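Local coordinates for FAD-binding PCMH-type domain-containing protein (Gibberella zeae, PDB 6YJO), which binds FAD through covalent links to the protein and probably acts as an oxygen-dependent oxidoreductase of the berberine bridge enzyme-like family, at residues R377-G388 and L416-Y427. Residues are numbered along the deposited sequence; the frame is centred on the assembly and turned at random.
Sequences RHTWYILIDLFG and LLLWQFSDHGNY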
ATOM      1  N   ARG A 377      -8.476  22.609 -12.299  1.00 67.58           N
ATOM      2  CA  ARG A 377      -8.965  21.593 -11.374  1.00 64.00           C
ATOM      3  C   ARG A 377      -8.194  21.690 -10.063  1.00 59.05           C
ATOM      4  O   ARG A 377      -6.963  21.575 -10.049  1.00 57.61           O
ATOM      5  CB  ARG A 377      -8.804  20.212 -12.006  1.00 64.73           C
ATOM      6  CG  ARG A 377      -9.721  19.120 -11.461  1.00 64.09           C
ATOM      7  CD  ARG A 377      -9.518  17.834 -12.258  1.00 63.26           C
ATOM      8  NE  ARG A 377     -10.162  16.661 -11.670  1.00 60.74           N
ATOM      9  CZ  ARG A 377     -11.369  16.207 -11.998  1.00 60.72           C
ATOM     10  NH1 ARG A 377     -12.106  16.830 -12.905  1.00 61.13           N
ATOM     11  NH2 ARG A 377     -11.845  15.120 -11.405  1.00 59.41           N
ATOM     12  N   HIS A 378      -8.916  21.911  -8.963  1.00 57.10           N
ATOM     13  CA  HIS A 378      -8.319  22.077  -7.642  1.00 55.19           C
ATOM     14  C   HIS A 378      -8.711  20.968  -6.676  1.00 54.93           C
ATOM     15  O   HIS A 378      -8.589  21.139  -5.461  1.00 56.77           O
ATOM     16  CB  HIS A 378      -8.723  23.428  -7.054  1.00 54.00           C
ATOM     17  CG  HIS A 378      -8.147  24.599  -7.781  1.00 55.74           C
ATOM     18  ND1 HIS A 378      -8.811  25.802  -7.895  1.00 56.65           N
ATOM     19  CD2 HIS A 378      -6.966  24.757  -8.422  1.00 55.51           C
ATOM     20  CE1 HIS A 378      -8.064  26.648  -8.579  1.00 58.72           C
ATOM     21  NE2 HIS A 378      -6.941  26.039  -8.912  1.00 57.16           N
ATOM     22  N   THR A 379      -9.179  19.837  -7.189  1.00 54.31           N
ATOM     23  CA  THR A 379      -9.718  18.764  -6.354  1.00 52.62           C
ATOM     24  C   THR A 379      -8.677  17.669  -6.148  1.00 50.58           C
ATOM     25  O   THR A 379      -8.950  16.476  -6.292  1.00 49.21           O
ATOM     26  CB  THR A 379     -10.999  18.215  -6.981  1.00 55.26           C
ATOM     27  OG1 THR A 379     -11.619  17.287  -6.079  1.00 57.17           O
ATOM     28  CG2 THR A 379     -10.713  17.535  -8.322  1.00 53.96           C
ATOM     29  N   TRP A 380      -7.461  18.087  -5.790  1.00 48.98           N
ATOM     30  CA  TRP A 380      -6.313  17.200  -5.687  1.00 46.63           C
ATOM     31  C   TRP A 380      -5.566  17.482  -4.390  1.00 43.91           C
ATOM     32  O   TRP A 380      -5.842  18.457  -3.685  1.00 42.65           O
ATOM     33  CB  TRP A 380      -5.367  17.373  -6.884  1.00 47.08           C
ATOM     34  CG  TRP A 380      -4.929  18.799  -7.094  1.00 48.13           C
ATOM     35  CD1 TRP A 380      -5.484  19.707  -7.947  1.00 50.22           C
ATOM     36  CD2 TRP A 380      -3.852  19.480  -6.430  1.00 49.03           C
ATOM     37  NE1 TRP A 380      -4.823  20.909  -7.860  1.00 52.13           N
ATOM     38  CE2 TRP A 380      -3.818  20.797  -6.935  1.00 50.36           C
ATOM     39  CE3 TRP A 380      -2.916  19.105  -5.459  1.00 47.05           C
ATOM     40  CZ2 TRP A 380      -2.884  21.739  -6.503  1.00 49.40           C
ATOM     41  CZ3 TRP A 380      -1.990  20.044  -5.032  1.00 46.70           C
ATOM     42  CH2 TRP A 380      -1.981  21.344  -5.554  1.00 48.16           C
ATOM     43  N   TYR A 381      -4.618  16.600  -4.075  1.00 43.63           N
ATOM     44  CA  TYR A 381      -3.643  16.828  -3.016  1.00 43.69           C
ATOM     45  C   TYR A 381      -2.456  15.908  -3.273  1.00 42.34           C
ATOM     46  O   TYR A 381      -2.531  14.978  -4.080  1.00 40.65           O
ATOM     47  CB  TYR A 381      -4.241  16.597  -1.621  1.00 44.15           C
ATOM     48  CG  TYR A 381      -4.606  15.164  -1.319  1.00 46.71           C
ATOM     49  CD1 TYR A 381      -3.648  14.260  -0.874  1.00 48.30           C
ATOM     50  CD2 TYR A 381      -5.912  14.713  -1.465  1.00 48.21           C
ATOM     51  CE1 TYR A 381      -3.978  12.946  -0.594  1.00 49.31           C
ATOM     52  CE2 TYR A 381      -6.251  13.402  -1.187  1.00 49.19           C
ATOM     53  CZ  TYR A 381      -5.285  12.525  -0.752  1.00 50.63           C
ATOM     54  OH  TYR A 381      -5.633  11.222  -0.479  1.00 52.67           O
ATOM     55  N   ILE A 382      -1.356  16.175  -2.574  1.00 43.34           N
ATOM     56  CA  ILE A 382      -0.103  15.457  -2.783  1.00 44.05           C
ATOM     57  C   ILE A 382       0.520  15.121  -1.433  1.00 44.37           C
ATOM     58  O   ILE A 382       0.557  15.961  -0.529  1.00 45.06           O
ATOM     59  CB  ILE A 382       0.874  16.284  -3.646  1.00 45.92           C
ATOM     60  CG1 ILE A 382       0.278  16.507  -5.039  1.00 46.81           C
ATOM     61  CG2 ILE A 382       2.237  15.593  -3.728  1.00 46.62           C
ATOM     62  CD1 ILE A 382       1.091  17.426  -5.934  1.00 48.22           C
ATOM     63  N   LEU A 383       1.017  13.891  -1.303  1.00 44.67           N
ATOM     64  CA  LEU A 383       1.683  13.420  -0.092  1.00 44.48           C
ATOM     65  C   LEU A 383       3.085  12.956  -0.460  1.00 45.93           C
ATOM     66  O   LEU A 383       3.244  12.042  -1.279  1.00 45.96           O
ATOM     67  CB  LEU A 383       0.899  12.282   0.567  1.00 43.02           C
ATOM     68  CG  LEU A 383      -0.520  12.603   1.038  1.00 42.20           C
ATOM     69  CD1 LEU A 383      -1.139  11.408   1.740  1.00 40.87           C
ATOM     70  CD2 LEU A 383      -0.519  13.816   1.945  1.00 43.36           C
ATOM     71  N   ILE A 384       4.095  13.586   0.137  1.00 47.21           N
ATOM     72  CA  ILE A 384       5.497  13.257  -0.104  1.00 46.06           C
ATOM     73  C   ILE A 384       6.064  12.742   1.213  1.00 46.24           C
ATOM     74  O   ILE A 384       6.409  13.529   2.101  1.00 48.16           O
ATOM     75  CB  ILE A 384       6.300  14.455  -0.618  1.00 44.90           C
ATOM     76  CG1 ILE A 384       5.459  15.283  -1.588  1.00 44.99           C
ATOM     77  CG2 ILE A 384       7.573  13.981  -1.299  1.00 46.42           C
ATOM     78  CD1 ILE A 384       6.230  16.407  -2.249  1.00 45.75           C
ATOM     79  N   ASP A 385       6.165  11.423   1.346  1.00 46.11           N
ATOM     80  CA  ASP A 385       6.761  10.828   2.532  1.00 47.36           C
ATOM     81  C   ASP A 385       8.279  10.859   2.431  1.00 48.46           C
ATOM     82  O   ASP A 385       8.847  10.695   1.348  1.00 49.04           O
ATOM     83  CB  ASP A 385       6.290   9.384   2.699  1.00 50.06           C
ATOM     84  CG  ASP A 385       4.816   9.283   3.032  1.00 54.50           C
ATOM     85  OD1 ASP A 385       4.443   9.589   4.185  1.00 56.54           O
ATOM     86  OD2 ASP A 385       4.030   8.897   2.142  1.00 56.73           O
ATOM     87  N   LEU A 386       8.936  11.077   3.566  1.00 48.63           N
ATOM     88  CA  LEU A 386      10.371  10.843   3.663  1.00 49.46           C
ATOM     89  C   LEU A 386      10.573   9.343   3.847  1.00 48.57           C
ATOM     90  O   LEU A 386      10.260   8.788   4.906  1.00 48.11           O
ATOM     91  CB  LEU A 386      10.977  11.659   4.801  1.00 49.57           C
ATOM     92  CG  LEU A 386      10.735  13.172   4.706  1.00 49.25           C
ATOM     93  CD1 LEU A 386      11.650  13.929   5.664  1.00 50.99           C
ATOM     94  CD2 LEU A 386      10.909  13.684   3.274  1.00 49.31           C
ATOM     95  N   PHE A 387      11.094   8.689   2.810  1.00 48.11           N
ATOM     96  CA  PHE A 387      10.994   7.245   2.635  1.00 46.21           C
ATOM     97  C   PHE A 387      12.286   6.501   2.950  1.00 43.89           C
ATOM     98  O   PHE A 387      12.258   5.502   3.674  1.00 40.16           O
ATOM     99  CB  PHE A 387      10.574   6.952   1.191  1.00 46.72           C
ATOM    100  CG  PHE A 387      10.385   5.496   0.889  1.00 47.90           C
ATOM    101  CD1 PHE A 387       9.177   4.874   1.145  1.00 47.88           C
ATOM    102  CD2 PHE A 387      11.408   4.755   0.324  1.00 49.43           C
ATOM    103  CE1 PHE A 387       8.995   3.536   0.854  1.00 47.72           C
ATOM    104  CE2 PHE A 387      11.231   3.419   0.033  1.00 49.93           C
ATOM    105  CZ  PHE A 387      10.022   2.810   0.300  1.00 48.82           C
ATOM    106  N   GLY A 388      13.411   6.948   2.395  1.00 46.42           N
ATOM    107  CA  GLY A 388      14.658   6.217   2.526  1.00 48.34           C
ATOM    108  C   GLY A 388      15.786   7.013   3.146  1.00 51.13           C
ATOM    109  O   GLY A 388      15.559   7.868   4.006  1.00 53.86           O
ATOM    110  N   LEU A 416      14.486   7.794  -2.177  1.00 48.14           N
ATOM    111  CA  LEU A 416      14.420   8.667  -1.015  1.00 47.61           C
ATOM    112  C   LEU A 416      13.020   9.166  -0.702  1.00 46.48           C
ATOM    113  O   LEU A 416      12.684   9.312   0.474  1.00 46.17           O
ATOM    114  CB  LEU A 416      15.342   9.877  -1.208  1.00 48.78           C
ATOM    115  CG  LEU A 416      15.380  10.899  -0.071  1.00 48.88           C
ATOM    116  CD1 LEU A 416      15.963  10.280   1.192  1.00 50.30           C
ATOM    117  CD2 LEU A 416      16.173  12.126  -0.487  1.00 49.52           C
ATOM    118  N   LEU A 417      12.195   9.411  -1.720  1.00 45.29           N
ATOM    119  CA  LEU A 417      10.916  10.084  -1.554  1.00 44.16           C
ATOM    120  C   LEU A 417       9.789   9.236  -2.123  1.00 42.88           C
ATOM    121  O   LEU A 417       9.916   8.673  -3.214  1.00 44.07           O
ATOM    122  CB  LEU A 417      10.931  11.449  -2.239  1.00 44.75           C
ATOM    123  CG  LEU A 417      12.019  12.417  -1.772  1.00 46.30           C
ATOM    124  CD1 LEU A 417      12.010  13.682  -2.624  1.00 47.65           C
ATOM    125  CD2 LEU A 417      11.855  12.748  -0.288  1.00 43.93           C
ATOM    126  N   LEU A 418       8.684   9.155  -1.382  1.00 41.04           N
ATOM    127  CA  LEU A 418       7.486   8.431  -1.801  1.00 42.16           C
ATOM    128  C   LEU A 418       6.389   9.454  -2.063  1.00 44.55           C
ATOM    129  O   LEU A 418       5.737   9.931  -1.130  1.00 45.74           O
ATOM    130  CB  LEU A 418       7.057   7.411  -0.749  1.00 39.80           C
ATOM    131  CG  LEU A 418       5.665   6.810  -0.954  1.00 37.01           C
ATOM    132  CD1 LEU A 418       5.584   6.093  -2.299  1.00 37.78           C
ATOM    133  CD2 LEU A 418       5.289   5.870   0.187  1.00 35.20           C
ATOM    134  N   TRP A 419       6.188   9.781  -3.335  1.00 45.15           N
ATOM    135  CA  TRP A 419       5.142  10.714  -3.723  1.00 45.65           C
ATOM    136  C   TRP A 419       3.822   9.985  -3.919  1.00 47.13           C
ATOM    137  O   TRP A 419       3.787   8.862  -4.429  1.00 49.14           O
ATOM    138  CB  TRP A 419       5.510  11.433  -5.021  1.00 45.98           C
ATOM    139  CG  TRP A 419       6.830  12.141  -5.016  1.00 46.15           C
ATOM    140  CD1 TRP A 419       8.065  11.585  -4.836  1.00 45.98           C
ATOM    141  CD2 TRP A 419       7.050  13.539  -5.243  1.00 47.38           C
ATOM    142  NE1 TRP A 419       9.036  12.553  -4.918  1.00 47.48           N
ATOM    143  CE2 TRP A 419       8.442  13.761  -5.168  1.00 48.51           C
ATOM    144  CE3 TRP A 419       6.207  14.625  -5.494  1.00 47.64           C
ATOM    145  CZ2 TRP A 419       9.006  15.025  -5.335  1.00 49.09           C
ATOM    146  CZ3 TRP A 419       6.769  15.878  -5.663  1.00 48.42           C
ATOM    147  CH2 TRP A 419       8.153  16.067  -5.582  1.00 49.35           C
ATOM    148  N   GLN A 420       2.732  10.628  -3.517  1.00 45.31           N
ATOM    149  CA  GLN A 420       1.399  10.194  -3.904  1.00 43.88           C
ATOM    150  C   GLN A 420       0.629  11.395  -4.425  1.00 43.52           C
ATOM    151  O   GLN A 420       0.603  12.450  -3.783  1.00 43.91           O
ATOM    152  CB  GLN A 420       0.638   9.543  -2.746  1.00 42.92           C
ATOM    153  CG  GLN A 420      -0.632   8.848  -3.207  1.00 45.59           C
ATOM    154  CD  GLN A 420      -1.476   8.314  -2.069  1.00 46.41           C
ATOM    155  OE1 GLN A 420      -2.423   7.558  -2.290  1.00 48.38           O
ATOM    156  NE2 GLN A 420      -1.145   8.709  -0.846  1.00 46.52           N
ATOM    157  N   PHE A 421       0.024  11.239  -5.598  1.00 43.65           N
ATOM    158  CA  PHE A 421      -0.830  12.256  -6.194  1.00 44.35           C
ATOM    159  C   PHE A 421      -2.250  11.714  -6.201  1.00 44.74           C
ATOM    160  O   PHE A 421      -2.495  10.633  -6.745  1.00 46.05           O
ATOM    161  CB  PHE A 421      -0.384  12.597  -7.617  1.00 43.94           C
ATOM    162  CG  PHE A 421       1.098  12.824  -7.762  1.00 43.38           C
ATOM    163  CD1 PHE A 421       1.983  11.756  -7.779  1.00 43.06           C
ATOM    164  CD2 PHE A 421       1.604  14.103  -7.920  1.00 44.66           C
ATOM    165  CE1 PHE A 421       3.343  11.962  -7.925  1.00 43.59           C
ATOM    166  CE2 PHE A 421       2.962  14.316  -8.071  1.00 44.88           C
ATOM    167  CZ  PHE A 421       3.832  13.243  -8.074  1.00 44.68           C
ATOM    168  N   SER A 422      -3.178  12.448  -5.596  1.00 43.09           N
ATOM    169  CA  SER A 422      -4.573  12.042  -5.559  1.00 44.51           C
ATOM    170  C   SER A 422      -5.470  13.152  -6.093  1.00 45.48           C
ATOM    171  O   SER A 422      -5.112  14.335  -6.098  1.00 45.23           O
ATOM    172  CB  SER A 422      -5.011  11.658  -4.139  1.00 44.95           C
ATOM    173  OG  SER A 422      -4.388  10.452  -3.729  1.00 45.98           O
ATOM    174  N   ASP A 423      -6.644  12.743  -6.566  1.00 46.02           N
ATOM    175  CA  ASP A 423      -7.678  13.667  -7.022  1.00 47.91           C
ATOM    176  C   ASP A 423      -9.020  13.054  -6.669  1.00 49.47           C
ATOM    177  O   ASP A 423      -9.312  11.926  -7.076  1.00 50.27           O
ATOM    178  CB  ASP A 423      -7.573  13.923  -8.528  1.00 50.20           C
ATOM    179  CG  ASP A 423      -8.712  14.780  -9.063  1.00 51.87           C
ATOM    180  OD1 ASP A 423      -9.891  14.394  -8.903  1.00 52.23           O
ATOM    181  OD2 ASP A 423      -8.425  15.846  -9.646  1.00 53.05           O
ATOM    182  N   HIS A 424      -9.826  13.784  -5.905  1.00 51.50           N
ATOM    183  CA  HIS A 424     -11.134  13.281  -5.514  1.00 55.30           C
ATOM    184  C   HIS A 424     -12.217  14.213  -6.042  1.00 58.09           C
ATOM    185  O   HIS A 424     -13.031  14.736  -5.275  1.00 59.07           O
ATOM    186  CB  HIS A 424     -11.216  13.125  -3.991  1.00 55.16           C
ATOM    187  CG  HIS A 424     -10.293  12.076  -3.440  1.00 57.57           C
ATOM    188  ND1 HIS A 424     -10.750  10.916  -2.850  1.00 54.98           N
ATOM    189  CD2 HIS A 424      -8.941  12.008  -3.402  1.00 55.03           C
ATOM    190  CE1 HIS A 424      -9.719  10.183  -2.467  1.00 54.45           C
ATOM    191  NE2 HIS A 424      -8.609  10.823  -2.790  1.00 54.46           N
ATOM    192  N   GLY A 425     -12.219  14.434  -7.352  1.00 58.76           N
ATOM    193  CA  GLY A 425     -13.209  15.284  -7.972  1.00 60.45           C
ATOM    194  C   GLY A 425     -14.207  14.510  -8.802  1.00 61.37           C
ATOM    195  O   GLY A 425     -14.598  13.396  -8.440  1.00 59.78           O
ATOM    196  N   ASN A 426     -14.610  15.092  -9.927  1.00 64.65           N
ATOM    197  CA  ASN A 426     -15.656  14.535 -10.774  1.00 68.52           C
ATOM    198  C   ASN A 426     -15.041  13.611 -11.814  1.00 72.03           C
ATOM    199  O   ASN A 426     -14.051  13.969 -12.460  1.00 70.51           O
ATOM    200  CB  ASN A 426     -16.448  15.658 -11.450  1.00 70.56           C
ATOM    201  CG  ASN A 426     -17.211  15.181 -12.669  1.00 72.85           C
ATOM    202  OD1 ASN A 426     -16.845  15.490 -13.805  1.00 74.41           O
ATOM    203  ND2 ASN A 426     -18.268  14.410 -12.441  1.00 73.44           N
ATOM    204  N   TYR A 427     -15.624  12.418 -11.966  1.00 77.03           N
ATOM    205  CA  TYR A 427     -15.110  11.430 -12.900  1.00 81.17           C
ATOM    206  C   TYR A 427     -16.184  10.812 -13.779  1.00 90.86           C
ATOM    207  O   TYR A 427     -15.876   9.894 -14.551  1.00 92.40           O
ATOM    208  CB  TYR A 427     -14.351  10.324 -12.154  1.00 75.02           C
ATOM    209  CG  TYR A 427     -13.012  10.798 -11.661  1.00 68.97           C
ATOM    210  CD1 TYR A 427     -12.885  11.398 -10.417  1.00 66.57           C
ATOM    211  CD2 TYR A 427     -11.879  10.685 -12.457  1.00 66.14           C
ATOM    212  CE1 TYR A 427     -11.662  11.853  -9.965  1.00 63.76           C
ATOM    213  CE2 TYR A 427     -10.652  11.136 -12.015  1.00 63.82           C
ATOM    214  CZ  TYR A 427     -10.549  11.719 -10.769  1.00 62.11           C
ATOM    215  OH  TYR A 427      -9.328  12.170 -10.331  1.00 59.46           O
TER
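Strands 380-386 and 417-423 pair antiparallel within the seven-stranded sheet of this FAD-linked oxidoreductase, flanked by strands 273-280 and 346-352. Reciprocal backbone bonds join Tyr381 with Ser422, Leu383 with Gln420 and Asp385 with Leu418; beyond them, Leu416 O receives both Phe387 N and Gly388 N from the same face of its carbonyl plane. Apolar contacts dominate the middle of the face turned to helix 357-371. There Ile384 runs alongside Trp419 and lays CD1 over the six-membered ring, 3.8 Å from its centroid, while Ile382 CD1 meets Phe421 CD2 at 3.9 Å. On the other face, which looks toward the flavin, Ser422 CB sits 3.5 Å above the Tyr381 ring plane in a CH-pi contact; the Tyr381 CG lies between backbone N and carbonyl carbon (chi1 68°), which swings the ring across toward the serine. Here Gln420 OE1 bonds Tyr104, Asp385 OD1 bonds Gln276, and Leu418 CB packs on Phe387 CD1, with Phe387 beside the FAD-binding Tyr176 and Leu418 beside Tyr457. Charge closes the far end. Arg377, extended from CG to NE, grips Asp423 side-on, its NE 2.8 Å from OD2 and NH2 3.3 Å from OD1. The guanidinium and carboxylate planes lie 23° apart. Asp423 OD1 also accepts from Gly425 N, forming an Asx turn, and from Tyr427 OH. The same Arg377 NH2 donates to Asn426 O at 2.7 Å, from above the carbonyl plane.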